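Local coordinates for protein inositol 2-dehydrogenase/D-chiro-inositol 3-dehydrogenase (Lactobacillus casei, PDB 4MIO) that oxidises myo-inositol and D-chiro-inositol to their keto forms, 2-keto-myo-inositol and 1-keto-D-chiro-inositol, passing the hydride to NAD(+), at residues D68-V73 / T89-F94; V5-T10 / A28-V33; K97-T102 / I121-M126. All coordinates share one frame; numbering follows the deposited sequence.

Contact 1 of 3, residues D68-V73 / T89-F94. With NAI (1,4-dihydronicotinamide adenine dinucleotide), chain E.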
loop_
_atom_site.group_PDB
_atom_site.type_symbol
_atom_site.label_atom_id
_atom_site.label_comp_id
_atom_site.label_asym_id
_atom_site.label_seq_id
_atom_site.Cartn_x
_atom_site.Cartn_y
_atom_site.Cartn_z
ATOM N N ASP A 68 -27.786 -7.627 -37.852
ATOM C CA ASP A 68 -26.437 -8.125 -38.021
ATOM C C ASP A 68 -26.001 -9.083 -36.900
ATOM O O ASP A 68 -25.274 -9.992 -37.109
ATOM C CB ASP A 68 -25.444 -6.942 -38.068
ATOM C CG ASP A 68 -25.696 -6.011 -39.240
ATOM O OD1 ASP A 68 -25.829 -6.535 -40.345
ATOM O OD2 ASP A 68 -25.745 -4.800 -39.059
ATOM N N ALA A 69 -26.459 -8.775 -35.696
ATOM C CA ALA A 69 -26.062 -9.509 -34.537
ATOM C C ALA A 69 -27.182 -9.557 -33.488
ATOM O O ALA A 69 -27.950 -8.659 -33.379
ATOM C CB ALA A 69 -24.821 -8.903 -33.932
ATOM N N VAL A 70 -27.219 -10.660 -32.762
ATOM C CA VAL A 70 -28.146 -10.794 -31.672
ATOM C C VAL A 70 -27.444 -10.955 -30.328
ATOM O O VAL A 70 -26.450 -11.599 -30.245
ATOM C CB VAL A 70 -29.161 -11.961 -31.881
ATOM C CG1 VAL A 70 -29.984 -11.701 -33.117
ATOM C CG2 VAL A 70 -28.498 -13.248 -31.989
ATOM N N PHE A 71 -28.028 -10.337 -29.321
ATOM C CA PHE A 71 -27.620 -10.518 -27.931
ATOM C C PHE A 71 -28.646 -11.414 -27.240
ATOM O O PHE A 71 -29.788 -11.137 -27.293
ATOM C CB PHE A 71 -27.538 -9.179 -27.222
ATOM C CG PHE A 71 -26.250 -8.427 -27.465
ATOM C CD1 PHE A 71 -25.917 -8.004 -28.709
ATOM C CD2 PHE A 71 -25.402 -8.123 -26.437
ATOM C CE1 PHE A 71 -24.772 -7.326 -28.928
ATOM C CE2 PHE A 71 -24.237 -7.460 -26.683
ATOM C CZ PHE A 71 -23.926 -7.067 -27.914
ATOM N N VAL A 72 -28.186 -12.500 -26.643
ATOM C CA VAL A 72 -29.056 -13.432 -25.947
ATOM C C VAL A 72 -28.889 -13.184 -24.446
ATOM O O VAL A 72 -27.886 -13.509 -23.897
ATOM C CB VAL A 72 -28.735 -14.868 -26.268
ATOM C CG1 VAL A 72 -29.684 -15.800 -25.598
ATOM C CG2 VAL A 72 -28.765 -15.094 -27.731
ATOM N N VAL A 73 -29.896 -12.575 -23.850
ATOM C CA VAL A 73 -29.859 -12.155 -22.468
ATOM C C VAL A 73 -31.110 -12.594 -21.673
ATOM O O VAL A 73 -31.532 -11.948 -20.774
ATOM C CB VAL A 73 -29.679 -10.631 -22.346
ATOM C CG1 VAL A 73 -28.896 -10.301 -21.096
ATOM C CG2 VAL A 73 -28.958 -10.097 -23.566
ATOM N N THR A 89 -29.236 -19.049 -38.791
ATOM C CA THR A 89 -29.011 -17.832 -39.530
ATOM C C THR A 89 -27.520 -17.576 -39.688
ATOM O O THR A 89 -26.726 -18.356 -39.253
ATOM C CB THR A 89 -29.635 -16.627 -38.845
ATOM O OG1 THR A 89 -28.813 -16.185 -37.762
ATOM C CG2 THR A 89 -31.008 -16.971 -38.362
ATOM N N ASP A 90 -27.176 -16.482 -40.330
ATOM C CA ASP A 90 -25.801 -16.097 -40.515
ATOM C C ASP A 90 -25.373 -14.980 -39.526
ATOM O O ASP A 90 -24.316 -14.434 -39.640
ATOM C CB ASP A 90 -25.552 -15.646 -41.968
ATOM C CG ASP A 90 -25.139 -16.803 -42.884
ATOM O OD2 ASP A 90 -25.193 -16.656 -44.112
ATOM N N LYS A 91 -26.233 -14.700 -38.571
ATOM C CA LYS A 91 -26.017 -13.608 -37.659
ATOM C C LYS A 91 -24.899 -13.913 -36.646
ATOM O O LYS A 91 -24.641 -15.033 -36.314
ATOM C CB LYS A 91 -27.305 -13.214 -36.930
ATOM C CG LYS A 91 -28.457 -12.861 -37.809
ATOM C CD LYS A 91 -29.637 -12.353 -37.048
ATOM C CE LYS A 91 -30.904 -12.242 -37.887
ATOM N NZ LYS A 91 -30.721 -11.749 -39.241
ATOM N N PHE A 92 -24.216 -12.860 -36.230
ATOM C CA PHE A 92 -23.286 -12.980 -35.143
ATOM C C PHE A 92 -24.102 -13.084 -33.826
ATOM O O PHE A 92 -25.172 -12.555 -33.722
ATOM C CB PHE A 92 -22.345 -11.759 -35.125
ATOM C CG PHE A 92 -21.318 -11.758 -36.233
ATOM C CD1 PHE A 92 -20.119 -12.363 -36.080
ATOM C CD2 PHE A 92 -21.559 -11.094 -37.394
ATOM C CE1 PHE A 92 -19.191 -12.341 -37.078
ATOM C CE2 PHE A 92 -20.636 -11.054 -38.349
ATOM C CZ PHE A 92 -19.460 -11.702 -38.205
ATOM N N ILE A 93 -23.528 -13.774 -32.859
ATOM C CA ILE A 93 -24.223 -14.084 -31.637
ATOM C C ILE A 93 -23.369 -13.745 -30.389
ATOM O O ILE A 93 -22.316 -14.273 -30.221
ATOM C CB ILE A 93 -24.555 -15.558 -31.606
ATOM C CG1 ILE A 93 -25.393 -15.945 -32.820
ATOM C CG2 ILE A 93 -25.251 -15.923 -30.307
ATOM C CD1 ILE A 93 -25.463 -17.374 -33.059
ATOM N N PHE A 94 -23.880 -12.845 -29.582
ATOM C CA PHE A 94 -23.347 -12.586 -28.252
ATOM C C PHE A 94 -24.349 -13.144 -27.240
ATOM O O PHE A 94 -25.428 -12.675 -27.117
ATOM C CB PHE A 94 -23.141 -11.094 -27.997
ATOM C CG PHE A 94 -22.466 -10.780 -26.662
ATOM C CD1 PHE A 94 -23.196 -10.716 -25.503
ATOM C CD2 PHE A 94 -21.117 -10.583 -26.584
ATOM C CE1 PHE A 94 -22.601 -10.459 -24.320
ATOM C CE2 PHE A 94 -20.524 -10.333 -25.365
ATOM C CZ PHE A 94 -21.265 -10.263 -24.260
HETATM P PA NAI E . -33.683 -11.134 -15.657
HETATM O O1A NAI E . -34.556 -12.148 -15.146
HETATM O O2A NAI E . -33.742 -9.829 -15.172
HETATM O O5B NAI E . -33.974 -10.963 -17.181
HETATM C C5B NAI E . -34.199 -11.991 -18.058
HETATM C C4B NAI E . -35.224 -11.579 -19.122
HETATM O O4B NAI E . -35.380 -12.598 -20.071
HETATM C C3B NAI E . -36.629 -11.441 -18.565
HETATM O O3B NAI E . -37.156 -10.229 -18.950
HETATM C C2B NAI E . -37.394 -12.608 -19.126
HETATM O O2B NAI E . -38.769 -12.345 -19.247
HETATM C C1B NAI E . -36.742 -12.776 -20.450
HETATM N N9A NAI E . -36.819 -14.124 -20.960
HETATM C C8A NAI E . -36.757 -15.240 -20.297
HETATM N N7A NAI E . -36.767 -16.280 -21.109
HETATM C C5A NAI E . -36.861 -15.816 -22.336
HETATM C C6A NAI E . -36.933 -16.358 -23.681
HETATM N N6A NAI E . -36.926 -17.646 -23.954
HETATM N N1A NAI E . -36.972 -15.493 -24.681
HETATM C C2A NAI E . -36.991 -14.221 -24.490
HETATM N N3A NAI E . -36.949 -13.659 -23.308
HETATM C C4A NAI E . -36.873 -14.407 -22.219
HETATM O O3 NAI E . -32.240 -11.804 -15.568
HETATM P PN NAI E . -30.818 -11.102 -15.901
HETATM O O1N NAI E . -30.127 -10.783 -14.663
HETATM O O2N NAI E . -31.008 -9.977 -16.756
HETATM O O5D NAI E . -29.943 -12.182 -16.511
HETATM C C5D NAI E . -30.060 -12.511 -17.869
HETATM C C4D NAI E . -28.869 -13.329 -18.299
HETATM O O4D NAI E . -27.718 -12.545 -18.104
HETATM C C3D NAI E . -28.670 -14.542 -17.441
HETATM O O3D NAI E . -28.173 -15.542 -18.282
HETATM C C2D NAI E . -27.602 -14.100 -16.465
HETATM O O2D NAI E . -26.893 -15.225 -16.110
HETATM C C1D NAI E . -26.751 -13.240 -17.356
HETATM N N1N NAI E . -25.935 -12.325 -16.567
HETATM C C2N NAI E . -24.626 -12.269 -16.692
HETATM C C3N NAI E . -23.834 -11.433 -15.938
HETATM C C7N NAI E . -22.328 -11.408 -16.094
HETATM O O7N NAI E . -21.675 -10.956 -15.209
HETATM N N7N NAI E . -21.812 -11.893 -17.188
HETATM C C4N NAI E . -24.454 -10.479 -14.982
HETATM C C5N NAI E . -25.883 -10.624 -14.976
HETATM C C6N NAI E . -26.529 -11.516 -15.771
HETATM O O HOH W 1 -24.273 -11.038 -40.217
#

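Contact 2 of 3, residues V5-T10 / A28-V33. With NAI (1,4-dihydronicotinamide adenine dinucleotide), chain E.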
loop_
_atom_site.group_PDB
_atom_site.type_symbol
_atom_site.label_atom_id
_atom_site.label_comp_id
_atom_site.label_asym_id
_atom_site.label_seq_id
_atom_site.Cartn_x
_atom_site.Cartn_y
_atom_site.Cartn_z
ATOM N N VAL A 5 -28.412 -4.438 -34.146
ATOM C CA VAL A 5 -28.498 -5.458 -33.121
ATOM C C VAL A 5 -29.947 -5.788 -32.716
ATOM O O VAL A 5 -30.741 -4.931 -32.575
ATOM C CB VAL A 5 -27.698 -5.001 -31.866
ATOM C CG1 VAL A 5 -27.876 -5.967 -30.720
ATOM C CG2 VAL A 5 -26.247 -4.901 -32.201
ATOM N N GLY A 6 -30.198 -7.068 -32.543
ATOM C CA GLY A 6 -31.392 -7.524 -31.871
ATOM C C GLY A 6 -31.097 -8.079 -30.478
ATOM O O GLY A 6 -30.165 -8.792 -30.307
ATOM N N VAL A 7 -31.932 -7.743 -29.528
ATOM C CA VAL A 7 -31.762 -8.195 -28.163
ATOM C C VAL A 7 -32.898 -9.127 -27.722
ATOM O O VAL A 7 -34.019 -8.750 -27.743
ATOM C CB VAL A 7 -31.679 -7.019 -27.181
ATOM C CG1 VAL A 7 -31.355 -7.505 -25.794
ATOM C CG2 VAL A 7 -30.651 -6.029 -27.596
ATOM N N ILE A 8 -32.535 -10.332 -27.351
ATOM C CA ILE A 8 -33.444 -11.352 -26.889
ATOM C C ILE A 8 -33.337 -11.481 -25.349
ATOM O O ILE A 8 -32.390 -12.017 -24.836
ATOM C CB ILE A 8 -33.153 -12.677 -27.533
ATOM C CG1 ILE A 8 -33.240 -12.594 -29.068
ATOM C CG2 ILE A 8 -34.065 -13.751 -26.973
ATOM C CD1 ILE A 8 -32.653 -13.706 -29.766
ATOM N N GLY A 9 -34.346 -10.977 -24.671
ATOM C CA GLY A 9 -34.383 -10.889 -23.234
ATOM C C GLY A 9 -34.040 -9.495 -22.800
ATOM O O GLY A 9 -32.892 -9.108 -22.851
ATOM N N THR A 10 -35.029 -8.745 -22.369
ATOM C CA THR A 10 -34.843 -7.368 -21.971
ATOM C C THR A 10 -35.116 -7.136 -20.486
ATOM O O THR A 10 -35.893 -6.289 -20.118
ATOM C CB THR A 10 -35.675 -6.404 -22.831
ATOM O OG1 THR A 10 -37.059 -6.632 -22.604
ATOM C CG2 THR A 10 -35.387 -6.644 -24.306
ATOM N N ALA A 28 -23.050 0.869 -32.876
ATOM C CA ALA A 28 -24.172 -0.049 -32.891
ATOM C C ALA A 28 -25.520 0.659 -32.695
ATOM O O ALA A 28 -25.576 1.742 -32.230
ATOM C CB ALA A 28 -23.992 -1.090 -31.843
ATOM N N GLU A 29 -26.581 -0.024 -33.084
ATOM C CA GLU A 29 -27.946 0.410 -32.825
ATOM C C GLU A 29 -28.856 -0.779 -32.553
ATOM O O GLU A 29 -28.834 -1.733 -33.247
ATOM C CB GLU A 29 -28.491 1.222 -33.985
ATOM C CG GLU A 29 -29.920 1.643 -33.793
ATOM C CD GLU A 29 -30.471 2.441 -34.968
ATOM O OE1 GLU A 29 -29.834 2.419 -36.018
ATOM O OE2 GLU A 29 -31.544 3.059 -34.847
ATOM N N VAL A 30 -29.654 -0.674 -31.505
ATOM C CA VAL A 30 -30.643 -1.690 -31.211
ATOM C C VAL A 30 -31.901 -1.422 -32.030
ATOM O O VAL A 30 -32.531 -0.436 -31.837
ATOM C CB VAL A 30 -31.023 -1.729 -29.729
ATOM C CG1 VAL A 30 -31.918 -2.880 -29.475
ATOM C CG2 VAL A 30 -29.804 -1.905 -28.869
ATOM N N VAL A 31 -32.194 -2.322 -32.958
ATOM C CA VAL A 31 -33.296 -2.154 -33.884
ATOM C C VAL A 31 -34.408 -3.173 -33.706
ATOM O O VAL A 31 -35.441 -3.050 -34.327
ATOM C CB VAL A 31 -32.822 -2.178 -35.375
ATOM C CG1 VAL A 31 -31.745 -1.184 -35.610
ATOM C CG2 VAL A 31 -32.369 -3.516 -35.750
ATOM N N ALA A 32 -34.202 -4.138 -32.830
ATOM C CA ALA A 32 -35.185 -5.180 -32.521
ATOM C C ALA A 32 -35.007 -5.742 -31.110
ATOM O O ALA A 32 -33.902 -5.919 -30.660
ATOM C CB ALA A 32 -35.115 -6.277 -33.489
ATOM N N VAL A 33 -36.123 -6.031 -30.456
ATOM C CA VAL A 33 -36.128 -6.664 -29.143
ATOM C C VAL A 33 -37.213 -7.731 -29.065
ATOM O O VAL A 33 -38.149 -7.699 -29.816
ATOM C CB VAL A 33 -36.366 -5.664 -28.000
ATOM C CG1 VAL A 33 -35.281 -4.668 -27.928
ATOM C CG2 VAL A 33 -37.695 -4.956 -28.169
HETATM P PA NAI E . -33.683 -11.134 -15.657
HETATM O O1A NAI E . -34.556 -12.148 -15.146
HETATM O O2A NAI E . -33.742 -9.829 -15.172
HETATM O O5B NAI E . -33.974 -10.963 -17.181
HETATM C C5B NAI E . -34.199 -11.991 -18.058
HETATM C C4B NAI E . -35.224 -11.579 -19.122
HETATM O O4B NAI E . -35.380 -12.598 -20.071
HETATM C C3B NAI E . -36.629 -11.441 -18.565
HETATM O O3B NAI E . -37.156 -10.229 -18.950
HETATM C C2B NAI E . -37.394 -12.608 -19.126
HETATM O O2B NAI E . -38.769 -12.345 -19.247
HETATM C C1B NAI E . -36.742 -12.776 -20.450
HETATM N N9A NAI E . -36.819 -14.124 -20.960
HETATM C C8A NAI E . -36.757 -15.240 -20.297
HETATM N N7A NAI E . -36.767 -16.280 -21.109
HETATM C C5A NAI E . -36.861 -15.816 -22.336
HETATM C C6A NAI E . -36.933 -16.358 -23.681
HETATM N N6A NAI E . -36.926 -17.646 -23.954
HETATM N N1A NAI E . -36.972 -15.493 -24.681
HETATM C C2A NAI E . -36.991 -14.221 -24.490
HETATM N N3A NAI E . -36.949 -13.659 -23.308
HETATM C C4A NAI E . -36.873 -14.407 -22.219
HETATM O O3 NAI E . -32.240 -11.804 -15.568
HETATM P PN NAI E . -30.818 -11.102 -15.901
HETATM O O1N NAI E . -30.127 -10.783 -14.663
HETATM O O2N NAI E . -31.008 -9.977 -16.756
HETATM O O5D NAI E . -29.943 -12.182 -16.511
HETATM C C5D NAI E . -30.060 -12.511 -17.869
HETATM C C4D NAI E . -28.869 -13.329 -18.299
HETATM O O4D NAI E . -27.718 -12.545 -18.104
HETATM C C3D NAI E . -28.670 -14.542 -17.441
HETATM O O3D NAI E . -28.173 -15.542 -18.282
HETATM C C2D NAI E . -27.602 -14.100 -16.465
HETATM O O2D NAI E . -26.893 -15.225 -16.110
HETATM C C1D NAI E . -26.751 -13.240 -17.356
HETATM N N1N NAI E . -25.935 -12.325 -16.567
HETATM C C2N NAI E . -24.626 -12.269 -16.692
HETATM C C3N NAI E . -23.834 -11.433 -15.938
HETATM C C7N NAI E . -22.328 -11.408 -16.094
HETATM O O7N NAI E . -21.675 -10.956 -15.209
HETATM N N7N NAI E . -21.812 -11.893 -17.188
HETATM C C4N NAI E . -24.454 -10.479 -14.982
HETATM C C5N NAI E . -25.883 -10.624 -14.976
HETATM C C6N NAI E . -26.529 -11.516 -15.771
#

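Contact 3 of 3, residues K97-T102 / I121-M126. With NAI (1,4-dihydronicotinamide adenine dinucleotide), chain E.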
loop_
_atom_site.group_PDB
_atom_site.type_symbol
_atom_site.label_atom_id
_atom_site.label_comp_id
_atom_site.label_asym_id
_atom_site.label_seq_id
_atom_site.Cartn_x
_atom_site.Cartn_y
_atom_site.Cartn_z
ATOM N N LYS A 97 -23.357 -15.483 -20.351
ATOM C CA LYS A 97 -23.183 -16.743 -19.661
ATOM C C LYS A 97 -24.528 -17.164 -19.050
ATOM O O LYS A 97 -25.326 -16.342 -18.739
ATOM C CB LYS A 97 -22.112 -16.639 -18.579
ATOM C CG LYS A 97 -22.248 -15.454 -17.723
ATOM C CD LYS A 97 -22.332 -15.722 -16.263
ATOM C CE LYS A 97 -23.528 -16.513 -15.900
ATOM N NZ LYS A 97 -24.135 -16.159 -14.619
ATOM N N PRO A 98 -24.755 -18.478 -18.948
ATOM C CA PRO A 98 -23.956 -19.553 -19.483
ATOM C C PRO A 98 -24.255 -19.799 -20.987
ATOM O O PRO A 98 -25.237 -19.331 -21.443
ATOM C CB PRO A 98 -24.454 -20.735 -18.689
ATOM C CG PRO A 98 -25.773 -20.425 -18.406
ATOM C CD PRO A 98 -25.907 -19.007 -18.231
ATOM N N LEU A 99 -23.418 -20.528 -21.661
ATOM C CA LEU A 99 -23.720 -20.919 -23.026
ATOM C C LEU A 99 -24.960 -21.806 -23.016
ATOM O O LEU A 99 -25.856 -21.646 -23.794
ATOM C CB LEU A 99 -22.569 -21.664 -23.635
ATOM C CG LEU A 99 -22.728 -22.203 -25.053
ATOM C CD1 LEU A 99 -22.927 -21.049 -25.984
ATOM C CD2 LEU A 99 -21.579 -23.032 -25.447
ATOM N N ALA A 100 -24.969 -22.710 -22.065
ATOM C CA ALA A 100 -26.092 -23.583 -21.807
ATOM C C ALA A 100 -26.027 -23.985 -20.334
ATOM O O ALA A 100 -25.005 -23.898 -19.729
ATOM C CB ALA A 100 -25.999 -24.783 -22.664
ATOM N N THR A 101 -27.149 -24.437 -19.801
ATOM C CA THR A 101 -27.207 -24.859 -18.406
ATOM C C THR A 101 -26.824 -26.300 -18.200
ATOM O O THR A 101 -26.712 -26.752 -17.074
ATOM C CB THR A 101 -28.535 -24.568 -17.782
ATOM O OG1 THR A 101 -29.573 -25.175 -18.543
ATOM C CG2 THR A 101 -28.769 -23.107 -17.665
ATOM N N THR A 102 -26.604 -27.022 -19.281
ATOM C CA THR A 102 -26.088 -28.358 -19.226
ATOM C C THR A 102 -24.931 -28.513 -20.170
ATOM O O THR A 102 -24.886 -27.875 -21.177
ATOM C CB THR A 102 -27.174 -29.410 -19.610
ATOM O OG1 THR A 102 -27.519 -29.269 -20.974
ATOM C CG2 THR A 102 -28.400 -29.240 -18.780
ATOM N N ILE A 121 -20.095 -17.015 -32.421
ATOM C CA ILE A 121 -20.538 -16.879 -31.033
ATOM C C ILE A 121 -19.451 -16.328 -30.091
ATOM O O ILE A 121 -18.343 -16.789 -30.102
ATOM C CB ILE A 121 -20.998 -18.230 -30.456
ATOM C CG1 ILE A 121 -22.226 -18.755 -31.199
ATOM C CG2 ILE A 121 -21.311 -18.089 -28.956
ATOM C CD1 ILE A 121 -22.497 -20.194 -30.949
ATOM N N GLN A 122 -19.842 -15.324 -29.324
ATOM C CA GLN A 122 -19.062 -14.853 -28.179
ATOM C C GLN A 122 -19.901 -15.041 -26.919
ATOM O O GLN A 122 -21.060 -14.768 -26.933
ATOM C CB GLN A 122 -18.682 -13.382 -28.348
ATOM C CG GLN A 122 -17.833 -12.814 -27.191
ATOM C CD GLN A 122 -17.170 -11.499 -27.519
ATOM O OE1 GLN A 122 -16.916 -11.202 -28.640
ATOM N NE2 GLN A 122 -16.877 -10.748 -26.513
ATOM N N VAL A 123 -19.276 -15.545 -25.872
ATOM C CA VAL A 123 -19.945 -15.732 -24.587
ATOM C C VAL A 123 -19.501 -14.643 -23.593
ATOM O O VAL A 123 -18.372 -14.307 -23.562
ATOM C CB VAL A 123 -19.674 -17.117 -24.018
ATOM C CG1 VAL A 123 -20.454 -17.345 -22.752
ATOM C CG2 VAL A 123 -20.020 -18.177 -25.046
ATOM N N GLY A 124 -20.436 -14.124 -22.830
ATOM C CA GLY A 124 -20.180 -12.990 -21.964
ATOM C C GLY A 124 -19.361 -13.155 -20.686
ATOM O O GLY A 124 -19.725 -12.642 -19.659
ATOM N N PHE A 125 -18.243 -13.831 -20.791
ATOM C CA PHE A 125 -17.300 -13.914 -19.679
ATOM C C PHE A 125 -16.423 -12.646 -19.635
ATOM O O PHE A 125 -15.364 -12.626 -20.189
ATOM C CB PHE A 125 -16.449 -15.183 -19.752
ATOM C CG PHE A 125 -17.215 -16.470 -19.502
ATOM C CD1 PHE A 125 -17.852 -16.689 -18.327
ATOM C CD2 PHE A 125 -17.257 -17.444 -20.460
ATOM C CE1 PHE A 125 -18.537 -17.867 -18.099
ATOM C CE2 PHE A 125 -17.954 -18.616 -20.234
ATOM C CZ PHE A 125 -18.594 -18.810 -19.066
ATOM N N MET A 126 -16.886 -11.631 -18.947
ATOM C CA MET A 126 -16.240 -10.332 -18.985
ATOM C C MET A 126 -14.929 -10.201 -18.233
ATOM O O MET A 126 -14.231 -9.272 -18.449
ATOM C CB MET A 126 -17.195 -9.241 -18.545
ATOM C CG MET A 126 -17.330 -9.097 -17.055
ATOM S SD MET A 126 -18.062 -10.516 -16.244
ATOM C CE MET A 126 -17.892 -10.016 -14.510
HETATM P PA NAI E . -33.683 -11.134 -15.657
HETATM O O1A NAI E . -34.556 -12.148 -15.146
HETATM O O2A NAI E . -33.742 -9.829 -15.172
HETATM O O5B NAI E . -33.974 -10.963 -17.181
HETATM C C5B NAI E . -34.199 -11.991 -18.058
HETATM C C4B NAI E . -35.224 -11.579 -19.122
HETATM O O4B NAI E . -35.380 -12.598 -20.071
HETATM C C3B NAI E . -36.629 -11.441 -18.565
HETATM O O3B NAI E . -37.156 -10.229 -18.950
HETATM C C2B NAI E . -37.394 -12.608 -19.126
HETATM O O2B NAI E . -38.769 -12.345 -19.247
HETATM C C1B NAI E . -36.742 -12.776 -20.450
HETATM N N9A NAI E . -36.819 -14.124 -20.960
HETATM C C8A NAI E . -36.757 -15.240 -20.297
HETATM N N7A NAI E . -36.767 -16.280 -21.109
HETATM C C5A NAI E . -36.861 -15.816 -22.336
HETATM C C6A NAI E . -36.933 -16.358 -23.681
HETATM N N6A NAI E . -36.926 -17.646 -23.954
HETATM N N1A NAI E . -36.972 -15.493 -24.681
HETATM C C2A NAI E . -36.991 -14.221 -24.490
HETATM N N3A NAI E . -36.949 -13.659 -23.308
HETATM C C4A NAI E . -36.873 -14.407 -22.219
HETATM O O3 NAI E . -32.240 -11.804 -15.568
HETATM P PN NAI E . -30.818 -11.102 -15.901
HETATM O O1N NAI E . -30.127 -10.783 -14.663
HETATM O O2N NAI E . -31.008 -9.977 -16.756
HETATM O O5D NAI E . -29.943 -12.182 -16.511
HETATM C C5D NAI E . -30.060 -12.511 -17.869
HETATM C C4D NAI E . -28.869 -13.329 -18.299
HETATM O O4D NAI E . -27.718 -12.545 -18.104
HETATM C C3D NAI E . -28.670 -14.542 -17.441
HETATM O O3D NAI E . -28.173 -15.542 -18.282
HETATM C C2D NAI E . -27.602 -14.100 -16.465
HETATM O O2D NAI E . -26.893 -15.225 -16.110
HETATM C C1D NAI E . -26.751 -13.240 -17.356
HETATM N N1N NAI E . -25.935 -12.325 -16.567
HETATM C C2N NAI E . -24.626 -12.269 -16.692
HETATM C C3N NAI E . -23.834 -11.433 -15.938
HETATM C C7N NAI E . -22.328 -11.408 -16.094
HETATM O O7N NAI E . -21.675 -10.956 -15.209
HETATM N N7N NAI E . -21.812 -11.893 -17.188
HETATM C C4N NAI E . -24.454 -10.479 -14.982
HETATM C C5N NAI E . -25.883 -10.624 -14.976
HETATM C C6N NAI E . -26.529 -11.516 -15.771
#

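Contact 1 of 3, residues D68-V73 / T89-F94
Phe94 N gives its hydrogen to Val70 O at 2.9 Å, joining the two segments backbone to backbone. Val70 N in turn donates to Phe92 O, and the ladder ends with the shortest of its four bonds, Val72 N to Phe94 O at 2.8 Å. At the other end Phe92 N reaches Asp68 O at a longer 3.2 Å, where a water also bonds weakly to this oxygen and to Asp90 O. The carbonyl of Phe94 takes a second, softer contact from the CA-H of Phe71. This is the parallel pairing of strands 69-72 and 92-95, with helix 79-86 as the crossover: a beta-alpha-beta unit of the NAD-binding Rossmann fold. Ala69, Phe71, Phe92 and Phe94 share one face of the sheet. There CB of Phe94 stands over the middle of the Phe71 ring, 3.9 Å from its centroid, a CH-pi contact. The two ring planes differ by only 27° but are strongly offset; the closest carbons are Phe71 CD2 and Phe94 CD1 at 3.5 Å. With CG of Phe94 anti to the backbone N (chi1 -175°), its ring continues past Phe71 and meets Phe289 and His17 edge-to-face. On the other face Val70 and Ile93 run alongside each other, Val70 CG2 4.2 Å from Ile93 CG1. Val70 CG1 meets the aliphatic CD of Lys91 at 4.0 Å, while Lys91 NZ bonds to the carbonyls of Asp64 and Ile67.

Contact 2 of 3, residues V5-T10 / A28-V33
Val7 and Val30 touch through methyl groups on one face of the parallel Rossmann sheet, where strand 3-8, helix 12-24 and strand 28-34 form the first beta-alpha-beta unit. From Val7 CB, the nearest carbon of the Val33 side chain is CG1 at 4.4 Å. With CG1 of Val7 anti to the backbone N (chi1 -174°), its CG2 lies anti to the carbonyl carbon and ends 3.9 Å from Val30 CG1, the two side chains meeting at a slant, and helix 12-24 covers this valine through Ile18. The backbones are laced by three bonds: Val5 N to Glu29 O at 2.9 Å, Val31 N to Val5 O, and Val7 N to Ala32 O, the last with its donor tilted 26° out of the carbonyl plane. Between Val5 and Gly6 the pairing slips by one residue, a beta bulge, and Val5 O lies against both Val31 N and the CA-H of Val30. Beyond the strand the chain turns at Gly9 beside the NADH, Gly9 CA near the ribose oxygen O4B; a side chain there would run into that oxygen and the preceding carbonyl. Gly9 fits the first glycine of a GxGxxG pattern, consistent with a dinucleotide-binding turn. Ile8 CG2 approaches the adenine at C2A. Thr10 then runs across Val33, with Thr10 CG2 3.9 Å from Val33 CB.

Contact 3 of 3, residues K97-T102 / I121-M126
CB of Lys97 lies 3.8 Å from CE1 of the Phe125 ring, approaching it obliquely. This is the closest touch between the segments, and the packing continues from it into a small apolar group: Val123 CG1 rests against Lys97 CA, and Val123 CG2 against Leu99 CD1 at 4.2 Å. Leu99 lies roughly perpendicular to Val123, and its CD1 just reaches Ile121 CG2. The outgoing end is the loose part: Ala100 to Thr102 leave strand 121-123 behind, Thr101 is exposed, and Thr102 OG1 caps Gly105 N at the start of helix 103-113.

The polar groups serve the cofactor. Lys97 starts with CG between its backbone N and carbonyl carbon (chi1 47°) and bends again at its next three torsions, which carries CG and CD past the carboxamide nitrogen N7N and brings NZ to the ribose hydroxyl O2D, a weak bond of 3.3 Å. Lys97 O takes both nicotinamide-ribose hydroxyls, O3D at 3.0 Å and O2D at 3.3 Å. An alanine here is likely to leave O2D without its weak NZ partner and Asp172 without its distant, weak ion pair. Gly124, centre of an inverse gamma turn closed by Phe125 N to Val123 O at 2.8 Å, offers its O to a weak, bent bond from N7N, and Met126 SD lies 3.8 Å from the carboxamide oxygen O7N. A cis peptide bond precedes Pro98, whose carbonyl bonds to His79.

Leu99 and Ile121 pack on Ile109 of helix 103-113, Phe125 and Lys97 on Ile175 of helix 168-185, and Met126 on helix 279-294, while strand 121-123 pairs with strand 92-95 at the edge of the Rossmann sheet.

How the contacts relate
All three contacts reach one parallel sheet, with contact 1 in the middle. Strand 3-8 of contact 2 adjoins strand 69-72 of contact 1 (Phe71 N to Gly6 O 2.8 Å, Val73 N to Ile8 O 2.7 Å), their centres 9 Å apart. On its other flank, contact 1 meets contact 3 through Ile93 O and Gln122 N at 2.8 Å, with Phe94 CZ packed 3.7 Å from Gly124 CA. Contacts 2 and 3 do not touch, their nearest atoms being about 10 Å apart, yet NADH spans them: adenosine at contact 2, nicotinamide and its ribose at contact 3, with Val73 of contact 1 beside the linking C5D.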